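Sterol regulatory element-binding protein cleavage-activating protein (Schizosaccharomyces pombe, PDB 4YHC) escorts the membrane-bound transcription factor precursor Sre1 for proteolytic processing when sterols or oxygen run low, its WD40 domain being the part crystallised here. Local coordinates at residues F237-S242 with N266-G271. The protein carries 9 engineered substitutions. Sequence-based numbering, arbitrary orientation.
Sequences FLARDS and NTFSVG
Val270 sets its forked end against the ring of Phe237, the two side chains crossing at about a right angle. One prong, CG2, sits over the ring face as a CH-pi contact, 4.1 Å from the centroid. The other, CG1, reaches the far rim, 4.0 Å from Phe237 CZ. A branched residue suits this place because its two methyls span a flat ring that one methyl would only dot. Phe268 fills the hollow beside it. With its CG anti to the backbone N (chi1 -177°), the ring stands out from its own chain and slots in next to Phe237, whose CB meets its edge at CE2 (3.9 Å). Over one face of the Phe268 ring lies the methyl of Ala239, its CB 4.2 Å from CG; a small side chain here lets the broad ring come up close to the strand. Replacing Phe237 by an alanine would probably open a gap beneath both Val270 methyls and deprive them of the aromatic face they rest on. Val244 touches Phe237, Ala239 and Phe268 alike, while Phe289, on strand 281-292 paired with strand 269-278, meets the Phe268 ring. This is apolar packing between two successive beta sheets, strand 235-239 of one against the start of strand 269-278, and the residue just before it, of the next, as between adjoining blades of a WD40 beta-propeller.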
loop_
_atom_site.group_PDB
_atom_site.type_symbol
_atom_site.label_atom_id
_atom_site.label_comp_id
_atom_site.label_asym_id
_atom_site.label_seq_id
_atom_site.Cartn_x
_atom_site.Cartn_y
_atom_site.Cartn_z
ATOM N N PHE A 237 4.287 12.674 -2.869
ATOM C CA PHE A 237 3.052 13.443 -3.097
ATOM C C PHE A 237 2.695 14.041 -1.714
ATOM O O PHE A 237 2.640 13.314 -0.709
ATOM C CB PHE A 237 1.909 12.590 -3.626
ATOM C CG PHE A 237 2.095 12.096 -5.020
ATOM C CD1 PHE A 237 2.872 10.980 -5.284
ATOM C CD2 PHE A 237 1.483 12.725 -6.077
ATOM C CE1 PHE A 237 3.057 10.549 -6.574
ATOM C CE2 PHE A 237 1.668 12.304 -7.327
ATOM C CZ PHE A 237 2.419 11.199 -7.586
ATOM N N LEU A 238 2.498 15.362 -1.636
ATOM C CA LEU A 238 2.107 16.088 -0.427
ATOM C C LEU A 238 0.665 16.612 -0.648
ATOM O O LEU A 238 0.457 17.435 -1.473
ATOM C CB LEU A 238 3.044 17.255 -0.201
ATOM C CG LEU A 238 3.052 18.027 1.158
ATOM C CD1 LEU A 238 2.567 19.448 1.014
ATOM C CD2 LEU A 238 2.281 17.427 2.311
ATOM N N ALA A 239 -0.305 16.069 0.051
ATOM C CA ALA A 239 -1.682 16.418 -0.064
ATOM C C ALA A 239 -1.983 17.519 0.951
ATOM O O ALA A 239 -1.511 17.485 2.060
ATOM C CB ALA A 239 -2.547 15.259 0.271
ATOM N N ARG A 240 -2.722 18.517 0.510
ATOM C CA ARG A 240 -3.073 19.684 1.363
ATOM C C ARG A 240 -4.565 19.886 1.049
ATOM O O ARG A 240 -5.287 18.864 0.815
ATOM C CB ARG A 240 -2.158 20.904 1.081
ATOM C CG ARG A 240 -1.904 21.222 -0.382
ATOM C CD ARG A 240 -0.883 22.378 -0.587
ATOM N NE ARG A 240 -0.584 22.503 -2.003
ATOM C CZ ARG A 240 -1.431 22.876 -2.961
ATOM N NH1 ARG A 240 -2.653 23.343 -2.685
ATOM N NH2 ARG A 240 -1.051 22.781 -4.235
ATOM N N ASP A 241 -5.080 21.108 1.121
ATOM C CA ASP A 241 -6.555 21.291 1.079
ATOM C C ASP A 241 -7.115 21.696 -0.257
ATOM O O ASP A 241 -8.290 21.549 -0.464
ATOM C CB ASP A 241 -6.993 22.238 2.214
ATOM C CG ASP A 241 -7.374 21.453 3.521
ATOM O OD1 ASP A 241 -7.782 20.253 3.465
ATOM O OD2 ASP A 241 -7.235 22.016 4.591
ATOM N N SER A 242 -6.315 22.259 -1.162
ATOM C CA SER A 242 -6.774 22.514 -2.544
ATOM C C SER A 242 -5.943 21.781 -3.582
ATOM O O SER A 242 -6.011 22.057 -4.800
ATOM C CB SER A 242 -6.808 24.022 -2.893
ATOM O OG SER A 242 -5.512 24.595 -2.787
ATOM N N ASN A 266 -4.715 11.584 6.410
ATOM C CA ASN A 266 -4.336 10.185 6.294
ATOM C C ASN A 266 -5.179 9.297 5.446
ATOM O O ASN A 266 -5.311 8.106 5.721
ATOM C CB ASN A 266 -4.266 9.581 7.678
ATOM C CG ASN A 266 -2.855 9.412 8.108
ATOM O OD1 ASN A 266 -2.035 8.771 7.390
ATOM N ND2 ASN A 266 -2.531 9.954 9.246
ATOM N N THR A 267 -5.827 9.831 4.437
ATOM C CA THR A 267 -6.652 8.940 3.616
ATOM C C THR A 267 -6.248 8.855 2.154
ATOM O O THR A 267 -7.004 8.279 1.392
ATOM C CB THR A 267 -8.119 9.371 3.662
ATOM O OG1 THR A 267 -8.233 10.698 3.059
ATOM C CG2 THR A 267 -8.582 9.432 5.172
ATOM N N PHE A 268 -5.104 9.427 1.799
ATOM C CA PHE A 268 -4.663 9.612 0.455
ATOM C C PHE A 268 -3.700 8.488 -0.031
ATOM O O PHE A 268 -2.744 8.160 0.647
ATOM C CB PHE A 268 -3.949 10.962 0.374
ATOM C CG PHE A 268 -3.471 11.352 -1.022
ATOM C CD1 PHE A 268 -4.320 11.936 -1.935
ATOM C CD2 PHE A 268 -2.157 11.221 -1.382
ATOM C CE1 PHE A 268 -3.887 12.334 -3.183
ATOM C CE2 PHE A 268 -1.703 11.559 -2.645
ATOM C CZ PHE A 268 -2.570 12.122 -3.558
ATOM N N SER A 269 -3.922 7.957 -1.213
ATOM C CA SER A 269 -2.926 7.078 -1.823
ATOM C C SER A 269 -2.869 7.321 -3.321
ATOM O O SER A 269 -3.747 8.042 -3.902
ATOM C CB SER A 269 -3.185 5.613 -1.468
ATOM O OG SER A 269 -4.411 5.257 -1.966
ATOM N N VAL A 270 -1.822 6.753 -3.946
ATOM C CA VAL A 270 -1.588 6.960 -5.372
ATOM C C VAL A 270 -1.280 5.665 -6.035
ATOM O O VAL A 270 -0.550 4.881 -5.491
ATOM C CB VAL A 270 -0.406 7.908 -5.626
ATOM C CG1 VAL A 270 -0.159 8.175 -7.143
ATOM C CG2 VAL A 270 -0.608 9.177 -4.855
ATOM N N GLY A 271 -1.781 5.434 -7.211
ATOM C CA GLY A 271 -1.181 4.331 -8.032
ATOM C C GLY A 271 -0.867 4.877 -9.417
ATOM O O GLY A 271 -1.554 5.808 -9.881
#